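Local coordinates for protein chaperone CupB2 (Pseudomonas aeruginosa, PDB 3Q48) that probably acts as a periplasmic chaperone of the pilus-assembly family, helping fimbrial subunits to fold and reach their assembly site, at residues T35-P40 with F140-R145; D109-F114 with T181-S186; V185-V190 with G204-F209. One frame throughout, in Å; residues are numbered along the deposited sequence.

Contact 1: residues T35-P40 with F140-R145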
loop_
_atom_site.group_PDB
_atom_site.type_symbol
_atom_site.label_atom_id
_atom_site.label_comp_id
_atom_site.label_asym_id
_atom_site.label_seq_id
_atom_site.Cartn_x
_atom_site.Cartn_y
_atom_site.Cartn_z
ATOM N N THR A 35 -0.402 -2.191 -8.079
ATOM C CA THR A 35 -0.412 -0.956 -7.308
ATOM C C THR A 35 0.141 -1.251 -5.889
ATOM O O THR A 35 0.599 -0.338 -5.191
ATOM C CB THR A 35 -1.784 -0.235 -7.263
ATOM O OG1 THR A 35 -2.692 -0.971 -6.457
ATOM C CG2 THR A 35 -2.412 -0.027 -8.696
ATOM N N ARG A 36 0.117 -2.520 -5.480
ATOM C CA ARG A 36 0.694 -2.915 -4.200
ATOM C C ARG A 36 1.216 -4.335 -4.321
ATOM O O ARG A 36 0.785 -5.053 -5.219
ATOM C CB ARG A 36 -0.314 -2.802 -3.014
ATOM C CG ARG A 36 -1.446 -3.844 -3.069
ATOM C CD ARG A 36 -2.858 -3.215 -2.986
ATOM N NE ARG A 36 -2.773 -1.876 -3.496
ATOM C CZ ARG A 36 -2.877 -0.760 -2.765
ATOM N NH1 ARG A 36 -3.186 -0.766 -1.442
ATOM N NH2 ARG A 36 -2.753 0.395 -3.410
ATOM N N VAL A 37 2.117 -4.731 -3.406
ATOM C CA VAL A 37 2.594 -6.123 -3.330
ATOM C C VAL A 37 2.158 -6.800 -2.000
ATOM O O VAL A 37 2.383 -6.258 -0.929
ATOM C CB VAL A 37 4.130 -6.200 -3.496
ATOM C CG1 VAL A 37 4.605 -7.600 -3.302
ATOM C CG2 VAL A 37 4.584 -5.614 -4.902
ATOM N N VAL A 38 1.527 -7.973 -2.069
ATOM C CA VAL A 38 1.208 -8.694 -0.873
ATOM C C VAL A 38 2.202 -9.814 -0.749
ATOM O O VAL A 38 2.398 -10.611 -1.686
ATOM C CB VAL A 38 -0.213 -9.232 -0.894
ATOM C CG1 VAL A 38 -0.482 -10.051 0.361
ATOM C CG2 VAL A 38 -1.210 -8.059 -0.957
ATOM N N PHE A 39 2.872 -9.863 0.398
ATOM C CA PHE A 39 3.851 -10.874 0.566
ATOM C C PHE A 39 3.358 -11.791 1.653
ATOM O O PHE A 39 3.376 -11.420 2.826
ATOM C CB PHE A 39 5.227 -10.305 0.888
ATOM C CG PHE A 39 6.312 -11.281 0.668
ATOM C CD1 PHE A 39 7.231 -11.085 -0.350
ATOM C CD2 PHE A 39 6.410 -12.445 1.480
ATOM C CE1 PHE A 39 8.263 -12.034 -0.600
ATOM C CE2 PHE A 39 7.448 -13.416 1.262
ATOM C CZ PHE A 39 8.365 -13.197 0.187
ATOM N N PRO A 40 2.928 -13.001 1.266
ATOM C CA PRO A 40 2.400 -13.974 2.238
ATOM C C PRO A 40 3.549 -14.734 2.913
ATOM O O PRO A 40 4.448 -15.242 2.221
ATOM C CB PRO A 40 1.517 -14.893 1.378
ATOM C CG PRO A 40 1.838 -14.519 -0.132
ATOM C CD PRO A 40 3.024 -13.564 -0.098
ATOM N N PHE A 140 5.551 1.774 -4.265
ATOM C CA PHE A 140 4.425 0.807 -3.950
ATOM C C PHE A 140 4.434 0.185 -2.529
ATOM O O PHE A 140 5.480 -0.168 -1.996
ATOM C CB PHE A 140 4.393 -0.352 -4.980
ATOM C CG PHE A 140 4.476 0.132 -6.388
ATOM C CD1 PHE A 140 3.312 0.488 -7.076
ATOM C CD2 PHE A 140 5.728 0.367 -6.988
ATOM C CE1 PHE A 140 3.388 1.035 -8.388
ATOM C CE2 PHE A 140 5.814 0.891 -8.261
ATOM C CZ PHE A 140 4.651 1.225 -8.979
ATOM N N LYS A 141 3.263 0.027 -1.929
ATOM C CA LYS A 141 3.195 -0.562 -0.633
ATOM C C LYS A 141 3.505 -2.028 -0.758
ATOM O O LYS A 141 2.991 -2.703 -1.677
ATOM C CB LYS A 141 1.804 -0.384 -0.043
ATOM C CG LYS A 141 1.538 1.003 0.364
ATOM C CD LYS A 141 0.054 1.218 0.658
ATOM C CE LYS A 141 -0.170 2.759 0.695
ATOM N NZ LYS A 141 -1.597 3.168 0.846
ATOM N N LEU A 142 4.320 -2.530 0.173
ATOM C CA LEU A 142 4.509 -3.979 0.324
ATOM C C LEU A 142 3.974 -4.439 1.695
ATOM O O LEU A 142 4.402 -3.975 2.748
ATOM C CB LEU A 142 5.975 -4.355 0.123
ATOM C CG LEU A 142 6.410 -5.794 -0.261
ATOM C CD1 LEU A 142 7.879 -5.801 -0.606
ATOM C CD2 LEU A 142 6.219 -6.781 0.846
ATOM N N PHE A 143 2.993 -5.314 1.679
ATOM C CA PHE A 143 2.403 -5.852 2.891
ATOM C C PHE A 143 2.924 -7.272 3.193
ATOM O O PHE A 143 2.603 -8.246 2.507
ATOM C CB PHE A 143 0.861 -5.871 2.805
ATOM C CG PHE A 143 0.239 -4.524 2.502
ATOM C CD1 PHE A 143 0.162 -3.535 3.473
ATOM C CD2 PHE A 143 -0.300 -4.268 1.246
ATOM C CE1 PHE A 143 -0.433 -2.276 3.185
ATOM C CE2 PHE A 143 -0.906 -3.034 0.940
ATOM C CZ PHE A 143 -0.986 -2.054 1.893
ATOM N N PHE A 144 3.740 -7.391 4.231
ATOM C CA PHE A 144 4.100 -8.724 4.696
ATOM C C PHE A 144 2.970 -9.197 5.574
ATOM O O PHE A 144 2.625 -8.514 6.562
ATOM C CB PHE A 144 5.338 -8.701 5.530
ATOM C CG PHE A 144 5.744 -10.028 5.968
ATOM C CD1 PHE A 144 6.410 -10.884 5.075
ATOM C CD2 PHE A 144 5.443 -10.463 7.259
ATOM C CE1 PHE A 144 6.830 -12.180 5.473
ATOM C CE2 PHE A 144 5.829 -11.790 7.687
ATOM C CZ PHE A 144 6.524 -12.645 6.783
ATOM N N ARG A 145 2.408 -10.359 5.209
ATOM C CA ARG A 145 1.220 -10.872 5.848
ATOM C C ARG A 145 1.412 -12.282 6.470
ATOM O O ARG A 145 1.501 -13.297 5.736
ATOM C CB ARG A 145 0.060 -10.844 4.870
ATOM C CG ARG A 145 -1.256 -11.208 5.480
ATOM C CD ARG A 145 -2.319 -11.129 4.416
ATOM N NE ARG A 145 -2.561 -9.744 3.998
ATOM C CZ ARG A 145 -3.225 -9.400 2.890
ATOM N NH1 ARG A 145 -3.707 -10.355 2.072
ATOM N NH2 ARG A 145 -3.424 -8.104 2.620
HETATM O O HOH W 1 0.833 1.084 -3.223
HETATM O O HOH W 2 -2.828 2.675 -1.643
#
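Phe39 and Phe144 meet across two parallel strands, with Phe39 CD2 3.9 Å from Phe144 CD1. In both residues CG stands anti to the backbone N (chi1 -163° and -178°), which carries each ring out on the same face of the sheet, where the two side chains meet at a slant. On this buried face, Val37 CG1 lies 4.0 Å from Leu142 CG. Leu142 also reaches along the strand direction, bringing CD2 to 3.7 Å from Phe39 CB, and so it touches both Val37 and Phe39.

The opposite face mixes aromatic and charged groups. The Arg36 chain is bent at chi2 and chi3, which places its guanidinium beside Phe143. NH1 of Arg36 sits at the ring edge, 4.0 Å from Phe143 CE2, with the two planes 37° apart, so this is not a face-on cation-pi stack. NE of Arg36 donates to Thr35 OG1 at 3.1 Å, nearly in the guanidinium plane, which helps to fix the rotation of that group. A water accepts from both Arg36 NH2 and Lys141 NZ, and may ease the repulsion between these like charges. Further along, Val38 CG1 lies over one face of the Arg145 guanidinium, 3.7 Å from Arg145 NH1.

Between the two faces, Val37 and Phe39 each donate and accept a backbone hydrogen bond, paired with Lys141, Phe143 and Arg145 in the usual parallel pattern.

Strand 36-40 borders the N-terminal sheet, and 136-145 lies between it and antiparallel 112-121. Phe39 packs on Val46 of strand 45-52, Phe80, and Ile99 and Tyr101 of strand 93-101; Arg145 forms salt bridges with Glu111, just before 112-121, and with Asp235, in a loop.

Contact 2: residues D109-F114 with T181-S186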
loop_
_atom_site.group_PDB
_atom_site.type_symbol
_atom_site.label_atom_id
_atom_site.label_comp_id
_atom_site.label_asym_id
_atom_site.label_seq_id
_atom_site.Cartn_x
_atom_site.Cartn_y
_atom_site.Cartn_z
ATOM N N ASP A 109 1.466 -11.191 14.568
ATOM C CA ASP A 109 0.018 -10.969 14.827
ATOM C C ASP A 109 -0.601 -9.819 14.002
ATOM O O ASP A 109 -1.746 -9.413 14.243
ATOM C CB ASP A 109 -0.160 -10.557 16.285
ATOM C CG ASP A 109 0.381 -9.157 16.531
ATOM O OD1 ASP A 109 1.549 -8.903 16.154
ATOM O OD2 ASP A 109 -0.344 -8.317 17.076
ATOM N N ARG A 110 0.193 -9.272 13.084
ATOM C CA ARG A 110 -0.215 -8.155 12.249
ATOM C C ARG A 110 0.662 -8.050 11.020
ATOM O O ARG A 110 1.800 -8.525 10.997
ATOM C CB ARG A 110 -0.223 -6.827 13.037
ATOM C CG ARG A 110 1.148 -6.381 13.515
ATOM C CD ARG A 110 1.017 -5.324 14.601
ATOM N NE ARG A 110 0.646 -5.907 15.906
ATOM C CZ ARG A 110 0.195 -5.193 16.938
ATOM N NH1 ARG A 110 0.057 -3.866 16.818
ATOM N NH2 ARG A 110 -0.122 -5.800 18.076
ATOM N N GLU A 111 0.100 -7.437 9.984
ATOM C CA GLU A 111 0.824 -7.141 8.758
ATOM C C GLU A 111 1.990 -6.216 9.095
ATOM O O GLU A 111 1.921 -5.397 10.040
ATOM C CB GLU A 111 -0.135 -6.465 7.762
ATOM C CG GLU A 111 -0.879 -7.462 6.910
ATOM C CD GLU A 111 -1.839 -6.827 5.880
ATOM O OE1 GLU A 111 -2.262 -5.625 6.031
ATOM O OE2 GLU A 111 -2.180 -7.564 4.927
ATOM N N SER A 112 3.065 -6.365 8.332
ATOM C CA SER A 112 4.134 -5.333 8.272
ATOM C C SER A 112 4.163 -4.612 6.918
ATOM O O SER A 112 3.856 -5.191 5.863
ATOM C CB SER A 112 5.479 -5.925 8.596
ATOM O OG SER A 112 5.504 -6.255 9.977
ATOM N N LEU A 113 4.496 -3.326 6.999
ATOM C CA LEU A 113 4.510 -2.443 5.845
ATOM C C LEU A 113 5.932 -2.062 5.382
ATOM O O LEU A 113 6.730 -1.532 6.163
ATOM C CB LEU A 113 3.732 -1.212 6.194
ATOM C CG LEU A 113 3.718 -0.160 5.104
ATOM C CD1 LEU A 113 3.019 -0.617 3.789
ATOM C CD2 LEU A 113 3.094 1.071 5.784
ATOM N N PHE A 114 6.229 -2.388 4.120
ATOM C CA PHE A 114 7.458 -2.008 3.424
ATOM C C PHE A 114 7.134 -1.291 2.102
ATOM O O PHE A 114 5.957 -1.206 1.679
ATOM C CB PHE A 114 8.322 -3.234 3.193
ATOM C CG PHE A 114 8.851 -3.848 4.480
ATOM C CD1 PHE A 114 10.065 -3.427 5.016
ATOM C CD2 PHE A 114 8.120 -4.801 5.166
ATOM C CE1 PHE A 114 10.568 -3.969 6.207
ATOM C CE2 PHE A 114 8.617 -5.364 6.405
ATOM C CZ PHE A 114 9.844 -4.945 6.897
ATOM N N THR A 181 -8.084 -4.019 13.875
ATOM C CA THR A 181 -7.785 -5.236 13.130
ATOM C C THR A 181 -6.269 -5.400 12.880
ATOM O O THR A 181 -5.498 -4.446 13.080
ATOM C CB THR A 181 -8.468 -5.234 11.680
ATOM O OG1 THR A 181 -7.694 -4.426 10.771
ATOM C CG2 THR A 181 -9.899 -4.754 11.722
ATOM N N PRO A 182 -5.833 -6.604 12.425
ATOM C CA PRO A 182 -4.374 -6.743 12.171
ATOM C C PRO A 182 -3.856 -6.207 10.844
ATOM O O PRO A 182 -2.648 -6.299 10.594
ATOM C CB PRO A 182 -4.089 -8.271 12.350
ATOM C CG PRO A 182 -5.445 -8.979 12.278
ATOM C CD PRO A 182 -6.541 -7.908 12.513
ATOM N N TYR A 183 -4.728 -5.597 10.020
ATOM C CA TYR A 183 -4.437 -5.272 8.613
ATOM C C TYR A 183 -4.332 -3.788 8.402
ATOM O O TYR A 183 -5.042 -3.016 9.023
ATOM C CB TYR A 183 -5.552 -5.775 7.716
ATOM C CG TYR A 183 -5.882 -7.207 7.923
ATOM C CD1 TYR A 183 -5.154 -8.205 7.268
ATOM C CD2 TYR A 183 -6.925 -7.584 8.785
ATOM C CE1 TYR A 183 -5.435 -9.582 7.469
ATOM C CE2 TYR A 183 -7.191 -8.926 9.013
ATOM C CZ TYR A 183 -6.452 -9.912 8.348
ATOM O OH TYR A 183 -6.760 -11.238 8.578
ATOM N N TYR A 184 -3.474 -3.375 7.487
ATOM C CA TYR A 184 -3.548 -2.006 7.007
ATOM C C TYR A 184 -4.866 -1.883 6.263
ATOM O O TYR A 184 -5.373 -2.875 5.680
ATOM C CB TYR A 184 -2.332 -1.673 6.098
ATOM C CG TYR A 184 -1.047 -1.514 6.920
ATOM C CD1 TYR A 184 -0.633 -0.260 7.359
ATOM C CD2 TYR A 184 -0.293 -2.631 7.303
ATOM C CE1 TYR A 184 0.529 -0.131 8.165
ATOM C CE2 TYR A 184 0.839 -2.518 8.074
ATOM C CZ TYR A 184 1.243 -1.270 8.515
ATOM O OH TYR A 184 2.356 -1.157 9.317
ATOM N N VAL A 185 -5.459 -0.698 6.300
ATOM C CA VAL A 185 -6.617 -0.452 5.482
ATOM C C VAL A 185 -6.295 0.798 4.743
ATOM O O VAL A 185 -6.027 1.807 5.355
ATOM C CB VAL A 185 -7.887 -0.316 6.365
ATOM C CG1 VAL A 185 -9.203 0.147 5.490
ATOM C CG2 VAL A 185 -8.117 -1.622 7.114
ATOM N N SER A 186 -6.261 0.730 3.426
ATOM C CA SER A 186 -5.956 1.908 2.593
ATOM C C SER A 186 -7.223 2.508 2.022
ATOM O O SER A 186 -8.020 1.791 1.417
ATOM C CB SER A 186 -5.021 1.518 1.435
ATOM O OG SER A 186 -3.836 0.979 1.987
HETATM O O HOH W 3 2.260 -2.428 11.691
HETATM O O HOH W 4 5.007 -2.268 9.456
#
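Tyr184 lays its ring against Leu113, whose CB comes to 3.4 Å from Tyr184 CZ; the two side chains cross at about a right angle, with Leu113 CG above one ring face and offset toward the rim. Two direct hydrogen bonds join the two segments beside this packing. Glu111 N donates to Pro182 O at 3.0 Å, and Tyr184 N donates to Glu111 OE1 at 2.9 Å, approaching almost in line with the C-O bond. The extended Glu111 chain also brings its carboxylate to the edge of the Tyr183 ring, OE2 being 3.8 Å from Tyr183 CD1 and the two planes 84° apart.

A second shell helps to position these groups. With OE2 also held by Arg145, the one carboxylate serves both domains. Tyr183 OH is hydrogen-bonded to Ser151 N, while Tyr183 N donates to Thr181 OG1 in an ST turn. A water bridges Tyr184 OH and Leu113 N, accepting from the amide at 2.7 Å.

Segment 109-114 leads into a strand of the first domain and 181-186 into one of the second, an interface characteristic of the two immunoglobulin-like domains of PapD-type chaperones.

Contact 3: residues V185-V190 with G204-F209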
loop_
_atom_site.group_PDB
_atom_site.type_symbol
_atom_site.label_atom_id
_atom_site.label_comp_id
_atom_site.label_asym_id
_atom_site.label_seq_id
_atom_site.Cartn_x
_atom_site.Cartn_y
_atom_site.Cartn_z
ATOM N N VAL A 185 -5.459 -0.698 6.300
ATOM C CA VAL A 185 -6.617 -0.452 5.482
ATOM C C VAL A 185 -6.295 0.798 4.743
ATOM O O VAL A 185 -6.027 1.807 5.355
ATOM C CB VAL A 185 -7.887 -0.316 6.365
ATOM C CG1 VAL A 185 -9.203 0.147 5.490
ATOM C CG2 VAL A 185 -8.117 -1.622 7.114
ATOM N N SER A 186 -6.261 0.730 3.426
ATOM C CA SER A 186 -5.956 1.908 2.593
ATOM C C SER A 186 -7.223 2.508 2.022
ATOM O O SER A 186 -8.020 1.791 1.417
ATOM C CB SER A 186 -5.021 1.518 1.435
ATOM O OG SER A 186 -3.836 0.979 1.987
ATOM N N PHE A 187 -7.397 3.805 2.217
ATOM C CA PHE A 187 -8.569 4.517 1.724
ATOM C C PHE A 187 -8.267 5.288 0.442
ATOM O O PHE A 187 -7.336 6.118 0.442
ATOM C CB PHE A 187 -9.063 5.544 2.750
ATOM C CG PHE A 187 -9.333 4.977 4.105
ATOM C CD1 PHE A 187 -10.560 4.392 4.400
ATOM C CD2 PHE A 187 -8.376 5.092 5.123
ATOM C CE1 PHE A 187 -10.804 3.866 5.674
ATOM C CE2 PHE A 187 -8.624 4.584 6.407
ATOM C CZ PHE A 187 -9.834 3.974 6.681
ATOM N N ALA A 188 -9.049 5.062 -0.618
ATOM C CA ALA A 188 -8.943 5.891 -1.815
ATOM C C ALA A 188 -9.708 7.176 -1.620
ATOM O O ALA A 188 -9.449 8.176 -2.318
ATOM C CB ALA A 188 -9.470 5.152 -3.062
ATOM N N SER A 189 -10.679 7.155 -0.701
ATOM C CA SER A 189 -11.474 8.359 -0.421
ATOM C C SER A 189 -12.244 8.140 0.818
ATOM O O SER A 189 -12.612 7.008 1.111
ATOM C CB SER A 189 -12.456 8.687 -1.563
ATOM O OG SER A 189 -13.446 7.683 -1.697
ATOM N N VAL A 190 -12.474 9.226 1.554
ATOM C CA VAL A 190 -13.265 9.227 2.770
ATOM C C VAL A 190 -14.111 10.465 2.673
ATOM O O VAL A 190 -13.631 11.512 2.289
ATOM C CB VAL A 190 -12.344 9.333 4.007
ATOM C CG1 VAL A 190 -13.152 9.485 5.356
ATOM C CG2 VAL A 190 -11.424 8.142 4.034
ATOM N N GLY A 204 -5.886 8.055 2.558
ATOM C CA GLY A 204 -4.835 7.705 3.483
ATOM C C GLY A 204 -4.894 6.245 3.844
ATOM O O GLY A 204 -5.481 5.419 3.125
ATOM N N MET A 205 -4.274 5.919 4.956
ATOM C CA MET A 205 -4.122 4.540 5.346
ATOM C C MET A 205 -4.070 4.540 6.850
ATOM O O MET A 205 -3.433 5.418 7.456
ATOM C CB MET A 205 -2.801 3.979 4.814
ATOM C CG MET A 205 -2.657 2.535 5.079
ATOM S SD MET A 205 -1.277 1.701 4.273
ATOM C CE MET A 205 0.153 2.691 4.782
ATOM N N VAL A 206 -4.731 3.548 7.432
ATOM C CA VAL A 206 -4.711 3.356 8.841
ATOM C C VAL A 206 -4.046 1.983 9.063
ATOM O O VAL A 206 -4.331 0.979 8.386
ATOM C CB VAL A 206 -6.147 3.496 9.477
ATOM C CG1 VAL A 206 -7.085 2.323 9.068
ATOM C CG2 VAL A 206 -6.073 3.626 11.007
ATOM N N ALA A 207 -3.112 2.000 10.001
ATOM C CA ALA A 207 -2.249 0.875 10.347
ATOM C C ALA A 207 -3.021 -0.028 11.307
ATOM O O ALA A 207 -3.934 0.469 12.026
ATOM C CB ALA A 207 -0.977 1.428 11.029
ATOM N N PRO A 208 -2.662 -1.331 11.346
ATOM C CA PRO A 208 -3.312 -2.246 12.292
ATOM C C PRO A 208 -3.304 -1.685 13.746
ATOM O O PRO A 208 -2.341 -1.055 14.171
ATOM C CB PRO A 208 -2.440 -3.518 12.246
ATOM C CG PRO A 208 -1.544 -3.368 11.042
ATOM C CD PRO A 208 -1.401 -1.882 10.805
ATOM N N PHE A 209 -4.384 -1.910 14.479
ATOM C CA PHE A 209 -4.421 -1.549 15.882
ATOM C C PHE A 209 -4.044 -0.057 16.103
ATOM O O PHE A 209 -3.372 0.303 17.087
ATOM C CB PHE A 209 -3.571 -2.544 16.686
ATOM C CG PHE A 209 -3.909 -3.997 16.405
ATOM C CD1 PHE A 209 -5.200 -4.496 16.625
ATOM C CD2 PHE A 209 -2.913 -4.895 15.957
ATOM C CE1 PHE A 209 -5.514 -5.875 16.409
ATOM C CE2 PHE A 209 -3.214 -6.259 15.708
ATOM C CZ PHE A 209 -4.528 -6.745 15.927
#
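Strands 185-187 and 204-206 run antiparallel, their directions 159° apart, as the open ends of a beta hairpin in the second immunoglobulin-like domain. Val185 and Val206 form a hydrogen-bonded pair, with Val185 N to Val206 O at 2.9 Å and Val206 N to Val185 O at 3.0 Å. Phe187 and Gly204 form the next such pair, less evenly: Phe187 N to Gly204 O is 2.7 Å, whereas Gly204 N to Phe187 O is 3.2 Å. Ser186 and Met205 face each other between them as a non-hydrogen-bonded pair. Gly204 has phi 149° and psi -160°, angles at which a beta carbon would collide with the carbonyl oxygen of the residue before, a conformation suited to glycine. At Ala188 the strand bends sharply; beyond it the hairpin resumes, Val190 bonding with Val201 through the backbone.

Val185, Phe187 and Val206 project to one face. CG1 of Val206, set between its own backbone N and carbonyl carbon, touches both neighbours, at 3.9 Å from Val185 CB and 3.8 Å from Phe187 CE2. The Phe187 ring presents its edge to the Gly204 carbonyl, and it packs with Val185 on Val232 of strand 227-233, the other neighbour of 185-194 in the sheet. Asn179 of strand 175-179 touches Val185 and Val206 on this buried side.

Across the sheet the character changes to polar and sulfur-containing: Ser186 OG receives a weak hydrogen bond from Lys141 NZ of the first domain and lies 3.5 Å from Met205 SD.

In the fold
The three contacts follow a path from the first domain into the second. Contact 1, partly buried, covers the most surface and joins two strands of one sheet, with an apolar core side and a charged side that faces contacts 2 and 3. Contact 3 is likewise strand pairing, shorter and antiparallel, and it is buried. Contact 2, partly buried, has no strand pairing: one backbone bond, one carboxylate acceptor, water and packing on a tyrosine ring take over where the domains meet. Contacts 2 and 3 share Val185 and Ser186, while a salt bridge ties contact 2 to contact 1. Lys141 reaches Ser186 and Met205, so the charged face of contact 1 touches contact 3 directly.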